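Local coordinates for beta-hexosaminidase (Neisseria gonorrhoeae, PDB 6JTJ), which probably takes part in peptidoglycan recycling by cleaving terminal beta-1,4-linked N-acetylglucosamine from peptide-linked peptidoglycan fragments, at residues F163-I177 / S207-D221. Residues are numbered along the deposited sequence; the frame is centred on the assembly and turned at random.
Sequences FTPVLDLDWGNCAVI and SCGKHFPGHGFVEGD. With NAG (2-acetamido-2-deoxy-beta-D-glucopyranose), chain I; NAG (2-acetamido-2-deoxy-beta-D-glucopyranose), chain G.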
loop_
_atom_site.group_PDB
_atom_site.type_symbol
_atom_site.label_atom_id
_atom_site.label_comp_id
_atom_site.label_asym_id
_atom_site.label_seq_id
_atom_site.Cartn_x
_atom_site.Cartn_y
_atom_site.Cartn_z
ATOM N N PHE C 163 7.728 -10.235 11.559
ATOM C CA PHE C 163 8.374 -9.066 10.980
ATOM C C PHE C 163 7.693 -7.793 11.505
ATOM O O PHE C 163 6.858 -7.207 10.849
ATOM C CB PHE C 163 8.368 -9.126 9.432
ATOM C CG PHE C 163 9.256 -10.212 8.845
ATOM C CD1 PHE C 163 10.557 -10.379 9.291
ATOM C CD2 PHE C 163 8.807 -11.061 7.840
ATOM C CE1 PHE C 163 11.386 -11.355 8.744
ATOM C CE2 PHE C 163 9.642 -12.035 7.287
ATOM C CZ PHE C 163 10.932 -12.177 7.736
ATOM N N THR C 164 8.092 -7.394 12.707
ATOM C CA THR C 164 7.525 -6.267 13.400
ATOM C C THR C 164 8.571 -5.844 14.431
ATOM O O THR C 164 9.355 -6.684 14.911
ATOM C CB THR C 164 6.168 -6.662 14.014
ATOM O OG1 THR C 164 5.412 -5.500 14.372
ATOM C CG2 THR C 164 6.344 -7.572 15.233
ATOM N N PRO C 165 8.612 -4.551 14.789
ATOM C CA PRO C 165 7.692 -3.481 14.470
ATOM C C PRO C 165 8.061 -2.550 13.326
ATOM O O PRO C 165 9.241 -2.354 13.009
ATOM C CB PRO C 165 7.715 -2.656 15.729
ATOM C CG PRO C 165 9.147 -2.723 16.163
ATOM C CD PRO C 165 9.568 -4.133 15.837
ATOM N N VAL C 166 7.022 -1.917 12.789
ATOM C CA VAL C 166 7.156 -0.748 11.948
ATOM C C VAL C 166 7.677 0.432 12.775
ATOM O O VAL C 166 7.090 0.778 13.797
ATOM C CB VAL C 166 5.799 -0.394 11.315
ATOM C CG1 VAL C 166 5.859 0.946 10.592
ATOM C CG2 VAL C 166 5.390 -1.490 10.346
ATOM N N LEU C 167 8.773 1.023 12.323
ATOM C CA LEU C 167 9.414 2.162 12.958
ATOM C C LEU C 167 9.279 3.424 12.119
ATOM O O LEU C 167 9.791 4.488 12.467
ATOM C CB LEU C 167 10.894 1.857 13.156
ATOM C CG LEU C 167 11.226 0.646 14.016
ATOM C CD1 LEU C 167 12.738 0.454 14.136
ATOM C CD2 LEU C 167 10.625 0.779 15.399
ATOM N N ASP C 168 8.572 3.306 10.999
ATOM C CA ASP C 168 8.276 4.445 10.152
ATOM C C ASP C 168 7.459 5.474 10.933
ATOM O O ASP C 168 6.622 5.108 11.765
ATOM C CB ASP C 168 7.475 3.989 8.927
ATOM C CG ASP C 168 8.209 2.916 8.119
ATOM O OD1 ASP C 168 9.424 3.085 7.847
ATOM O OD2 ASP C 168 7.540 1.932 7.719
ATOM N N LEU C 169 7.712 6.748 10.662
ATOM C CA LEU C 169 7.009 7.824 11.356
ATOM C C LEU C 169 5.761 8.222 10.552
ATOM O O LEU C 169 5.786 8.255 9.333
ATOM C CB LEU C 169 7.894 9.059 11.490
ATOM C CG LEU C 169 9.301 8.886 12.075
ATOM C CD1 LEU C 169 9.982 10.251 12.212
ATOM C CD2 LEU C 169 9.242 8.190 13.422
ATOM N N ASP C 170 4.691 8.530 11.254
ATOM C CA ASP C 170 3.492 8.971 10.606
ATOM C C ASP C 170 3.560 10.453 10.246
ATOM O O ASP C 170 3.080 11.276 10.989
ATOM C CB ASP C 170 2.269 8.719 11.479
ATOM C CG ASP C 170 0.970 9.088 10.742
ATOM O OD1 ASP C 170 0.966 9.117 9.493
ATOM O OD2 ASP C 170 -0.050 9.305 11.394
ATOM N N TRP C 171 4.161 10.756 9.109
ATOM C CA TRP C 171 4.216 12.102 8.599
ATOM C C TRP C 171 2.896 12.524 7.944
ATOM O O TRP C 171 2.758 13.663 7.576
ATOM C CB TRP C 171 5.334 12.247 7.564
ATOM C CG TRP C 171 6.715 12.209 8.123
ATOM C CD1 TRP C 171 7.591 11.165 8.078
ATOM C CD2 TRP C 171 7.409 13.291 8.775
ATOM N NE1 TRP C 171 8.783 11.515 8.672
ATOM C CE2 TRP C 171 8.701 12.813 9.112
ATOM C CE3 TRP C 171 7.068 14.607 9.103
ATOM C CZ2 TRP C 171 9.652 13.614 9.769
ATOM C CZ3 TRP C 171 8.022 15.415 9.747
ATOM C CH2 TRP C 171 9.291 14.903 10.096
ATOM N N GLY C 172 1.908 11.626 7.860
ATOM C CA GLY C 172 0.632 11.947 7.217
ATOM C C GLY C 172 0.732 11.954 5.690
ATOM O O GLY C 172 -0.140 12.498 5.011
ATOM N N ASN C 173 1.749 11.283 5.152
ATOM C CA ASN C 173 1.957 11.196 3.708
ATOM C C ASN C 173 1.735 9.826 3.054
ATOM O O ASN C 173 1.415 9.770 1.870
ATOM C CB ASN C 173 3.390 11.607 3.383
ATOM C CG ASN C 173 3.660 13.083 3.639
ATOM O OD1 ASN C 173 2.733 13.913 3.691
ATOM N ND2 ASN C 173 4.930 13.410 3.865
ATOM N N CYS C 174 1.950 8.738 3.795
ATOM C CA CYS C 174 2.103 7.401 3.208
ATOM C C CYS C 174 0.963 6.464 3.591
ATOM O O CYS C 174 0.927 5.931 4.712
ATOM C CB CYS C 174 3.418 6.770 3.658
ATOM S SG CYS C 174 3.842 5.354 2.624
ATOM N N ALA C 175 0.043 6.261 2.666
ATOM C CA ALA C 175 -1.168 5.477 2.942
ATOM C C ALA C 175 -0.856 4.016 3.194
ATOM O O ALA C 175 -1.462 3.390 4.036
ATOM C CB ALA C 175 -2.142 5.579 1.770
ATOM N N VAL C 176 0.095 3.462 2.461
ATOM C CA VAL C 176 0.415 2.066 2.621
ATOM C C VAL C 176 0.944 1.756 4.033
ATOM O O VAL C 176 0.833 0.616 4.498
ATOM C CB VAL C 176 1.342 1.539 1.495
ATOM C CG1 VAL C 176 2.769 2.080 1.576
ATOM C CG2 VAL C 176 1.363 0.025 1.518
ATOM N N ILE C 177 1.601 2.733 4.665
ATOM C CA ILE C 177 2.017 2.582 6.050
ATOM C C ILE C 177 0.789 2.893 6.882
ATOM O O ILE C 177 0.307 2.031 7.591
ATOM C CB ILE C 177 3.204 3.492 6.435
ATOM C CG1 ILE C 177 4.444 3.199 5.574
ATOM C CG2 ILE C 177 3.548 3.345 7.915
ATOM C CD1 ILE C 177 4.914 1.768 5.577
ATOM N N SER C 207 12.927 -8.925 17.329
ATOM C CA SER C 207 12.212 -7.923 16.537
ATOM C C SER C 207 12.882 -7.651 15.183
ATOM O O SER C 207 14.066 -7.940 14.977
ATOM C CB SER C 207 12.160 -6.624 17.296
ATOM O OG SER C 207 13.474 -6.080 17.391
ATOM N N CYS C 208 12.086 -7.127 14.247
ATOM C CA CYS C 208 12.563 -6.737 12.927
ATOM C C CYS C 208 11.985 -5.380 12.588
ATOM O O CYS C 208 10.773 -5.268 12.350
ATOM C CB CYS C 208 12.140 -7.764 11.869
ATOM S SG CYS C 208 12.608 -7.301 10.195
ATOM N N GLY C 209 12.842 -4.363 12.590
ATOM C CA GLY C 209 12.416 -3.006 12.341
ATOM C C GLY C 209 12.181 -2.759 10.862
ATOM O O GLY C 209 12.963 -3.212 10.048
ATOM N N LYS C 210 11.109 -2.050 10.531
ATOM C CA LYS C 210 10.754 -1.755 9.145
ATOM C C LYS C 210 10.344 -0.291 9.027
ATOM O O LYS C 210 9.712 0.212 9.956
ATOM C CB LYS C 210 9.541 -2.596 8.724
ATOM C CG LYS C 210 9.606 -4.037 9.144
ATOM C CD LYS C 210 8.636 -4.902 8.333
ATOM C CE LYS C 210 7.186 -4.701 8.717
ATOM N NZ LYS C 210 6.409 -5.951 8.415
ATOM N N HIS C 211 10.627 0.416 7.918
ATOM C CA HIS C 211 11.391 -0.039 6.762
ATOM C C HIS C 211 12.561 0.913 6.634
ATOM O O HIS C 211 12.382 2.076 6.316
ATOM C CB HIS C 211 10.527 -0.013 5.503
ATOM C CG HIS C 211 9.262 -0.787 5.639
ATOM N ND1 HIS C 211 8.167 -0.315 6.337
ATOM C CD2 HIS C 211 8.909 -2.005 5.165
ATOM C CE1 HIS C 211 7.192 -1.200 6.275
ATOM N NE2 HIS C 211 7.619 -2.234 5.577
ATOM N N PHE C 212 13.757 0.412 6.921
ATOM C CA PHE C 212 14.955 1.236 7.030
ATOM C C PHE C 212 15.257 1.923 5.707
ATOM O O PHE C 212 15.248 1.265 4.668
ATOM C CB PHE C 212 16.158 0.367 7.405
ATOM C CG PHE C 212 17.445 1.130 7.493
ATOM C CD1 PHE C 212 17.797 1.779 8.673
ATOM C CD2 PHE C 212 18.290 1.201 6.419
ATOM C CE1 PHE C 212 18.960 2.492 8.766
ATOM C CE2 PHE C 212 19.487 1.908 6.507
ATOM C CZ PHE C 212 19.825 2.546 7.678
ATOM N N PRO C 213 15.606 3.217 5.736
ATOM C CA PRO C 213 15.801 4.124 6.850
ATOM C C PRO C 213 14.581 4.981 7.210
ATOM O O PRO C 213 14.725 5.946 7.993
ATOM C CB PRO C 213 16.913 5.024 6.330
ATOM C CG PRO C 213 16.569 5.169 4.883
ATOM C CD PRO C 213 15.978 3.861 4.466
ATOM N N GLY C 214 13.397 4.621 6.707
ATOM C CA GLY C 214 12.157 5.325 7.070
ATOM C C GLY C 214 11.259 5.542 5.876
ATOM O O GLY C 214 11.611 6.257 4.951
ATOM N N HIS C 215 10.096 4.905 5.905
ATOM C CA HIS C 215 9.143 4.903 4.795
ATOM C C HIS C 215 8.024 5.941 4.996
ATOM O O HIS C 215 7.132 6.084 4.148
ATOM C CB HIS C 215 8.520 3.503 4.714
ATOM C CG HIS C 215 7.996 3.120 3.364
ATOM N ND1 HIS C 215 7.085 3.888 2.666
ATOM C CD2 HIS C 215 8.209 2.014 2.607
ATOM C CE1 HIS C 215 6.783 3.290 1.525
ATOM N NE2 HIS C 215 7.453 2.152 1.461
ATOM N N GLY C 216 8.036 6.629 6.122
ATOM C CA GLY C 216 6.905 7.454 6.495
ATOM C C GLY C 216 6.648 8.724 5.696
ATOM O O GLY C 216 5.544 9.253 5.730
ATOM N N PHE C 217 7.676 9.259 5.058
ATOM C CA PHE C 217 7.590 10.595 4.472
ATOM C C PHE C 217 7.130 10.572 3.011
ATOM O O PHE C 217 6.484 11.505 2.560
ATOM C CB PHE C 217 8.922 11.344 4.588
ATOM C CG PHE C 217 8.834 12.800 4.189
ATOM C CD1 PHE C 217 8.394 13.756 5.096
ATOM C CD2 PHE C 217 9.170 13.212 2.908
ATOM C CE1 PHE C 217 8.327 15.113 4.748
ATOM C CE2 PHE C 217 9.104 14.551 2.549
ATOM C CZ PHE C 217 8.678 15.508 3.476
ATOM N N VAL C 218 7.459 9.511 2.282
ATOM C CA VAL C 218 7.021 9.392 0.897
ATOM C C VAL C 218 5.524 9.128 0.816
ATOM O O VAL C 218 4.881 8.818 1.813
ATOM C CB VAL C 218 7.702 8.252 0.148
ATOM C CG1 VAL C 218 9.187 8.478 0.108
ATOM C CG2 VAL C 218 7.366 6.894 0.779
ATOM N N GLU C 219 4.958 9.409 -0.347
ATOM C CA GLU C 219 3.573 9.069 -0.608
ATOM C C GLU C 219 3.620 7.677 -1.168
ATOM O O GLU C 219 4.570 7.318 -1.850
ATOM C CB GLU C 219 2.919 10.053 -1.556
ATOM C CG GLU C 219 2.569 11.393 -0.910
ATOM C CD GLU C 219 2.009 12.375 -1.944
ATOM O OE1 GLU C 219 2.804 12.920 -2.726
ATOM O OE2 GLU C 219 0.785 12.610 -1.976
ATOM N N GLY C 220 2.618 6.887 -0.847
ATOM C CA GLY C 220 2.599 5.503 -1.278
ATOM C C GLY C 220 1.171 5.000 -1.233
ATOM O O GLY C 220 0.651 4.654 -0.171
ATOM N N ASP C 221 0.534 4.948 -2.392
ATOM C CA ASP C 221 -0.872 4.594 -2.471
ATOM C C ASP C 221 -1.204 3.960 -3.792
ATOM O O ASP C 221 -2.318 3.869 -4.200
ATOM C CB ASP C 221 -1.751 5.830 -2.191
ATOM C CG ASP C 221 -1.341 7.052 -2.999
ATOM O OD1 ASP C 221 -1.573 7.049 -4.204
ATOM O OD2 ASP C 221 -0.797 7.980 -2.444
HETATM C C1 NAG I . 6.980 -5.743 2.035
HETATM C C2 NAG I . 6.268 -4.975 3.157
HETATM C C3 NAG I . 6.853 -5.344 4.500
HETATM C C4 NAG I . 6.898 -6.860 4.677
HETATM C C5 NAG I . 7.713 -7.517 3.582
HETATM C C6 NAG I . 7.602 -9.043 3.652
HETATM C C7 NAG I . 5.427 -2.618 3.152
HETATM C C8 NAG I . 4.094 -3.155 3.465
HETATM N N2 NAG I . 6.382 -3.544 3.013
HETATM O O1 NAG I . 6.161 -5.807 0.882
HETATM O O3 NAG I . 6.089 -4.724 5.510
HETATM O O4 NAG I . 7.404 -7.220 5.938
HETATM O O5 NAG I . 7.203 -7.114 2.328
HETATM O O6 NAG I . 6.283 -9.517 3.436
HETATM O O7 NAG I . 5.595 -1.397 2.996
HETATM C C1 NAG G . -3.049 3.507 -8.710
HETATM C C2 NAG G . -3.983 3.538 -7.531
HETATM C C3 NAG G . -5.233 4.418 -7.812
HETATM C C4 NAG G . -4.782 5.754 -8.388
HETATM C C5 NAG G . -3.848 5.527 -9.577
HETATM C C6 NAG G . -3.396 6.820 -10.253
HETATM C C7 NAG G . -4.289 1.785 -5.790
HETATM C C8 NAG G . -4.010 2.818 -4.776
HETATM N N2 NAG G . -4.173 2.164 -7.064
HETATM O O1 NAG G . -1.843 2.939 -8.240
HETATM O O3 NAG G . -5.936 4.717 -6.624
HETATM O O4 NAG G . -5.847 6.637 -8.713
HETATM O O5 NAG G . -2.742 4.811 -9.093
HETATM O O6 NAG G . -2.625 7.617 -9.398
HETATM O O7 NAG G . -4.609 0.646 -5.433
HETATM O O HOH W 1 9.899 7.188 8.530
HETATM O O HOH W 2 -0.043 7.942 0.206
HETATM O O HOH W 3 3.090 8.881 6.461
#
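Val166 and Lys210 form a single beta bridge, their backbones running parallel; Leu167 N gives a nearly straight bond to Lys210 O (2.7 Å), and Lys210 N a more bent one to Pro165 O. Lys210 bends at CG-CD (chi3 -73°), and its NZ reaches Phe163 O at 2.8 Å as well as O3 and O4 of the sugar in chain I; Glu107 forms a salt bridge with the same ammonium. After a cis peptide bond the chain turns at His211, whose imidazole lies nearly coplanar with the Asp168 carboxylate, 7° apart. Asp168 OD2 offers its syn lone pair to His211 ND1 at 2.7 Å, and His211 NE2 meets O3 of that sugar at 2.9 Å; bonds on both nitrogens hold the ring's rotation. Lys210 and His211 form part of the N-acetylglucosamine site, near the C-terminal end of strand 208-212 in the TIM-barrel domain of family 3 glycosidases. Asp168 OD1 is gripped from opposite faces by His211 N, at the strand's corner, and His215 N, in the following loop. Farther along, Phe217 turns its edge to the Trp171 face (planes at 84°), while Asn173 ND2, over one face of Phe217, bonds to Phe217 O at 2.8 Å. Water 3 bridges Cys174 N and Gly216 O.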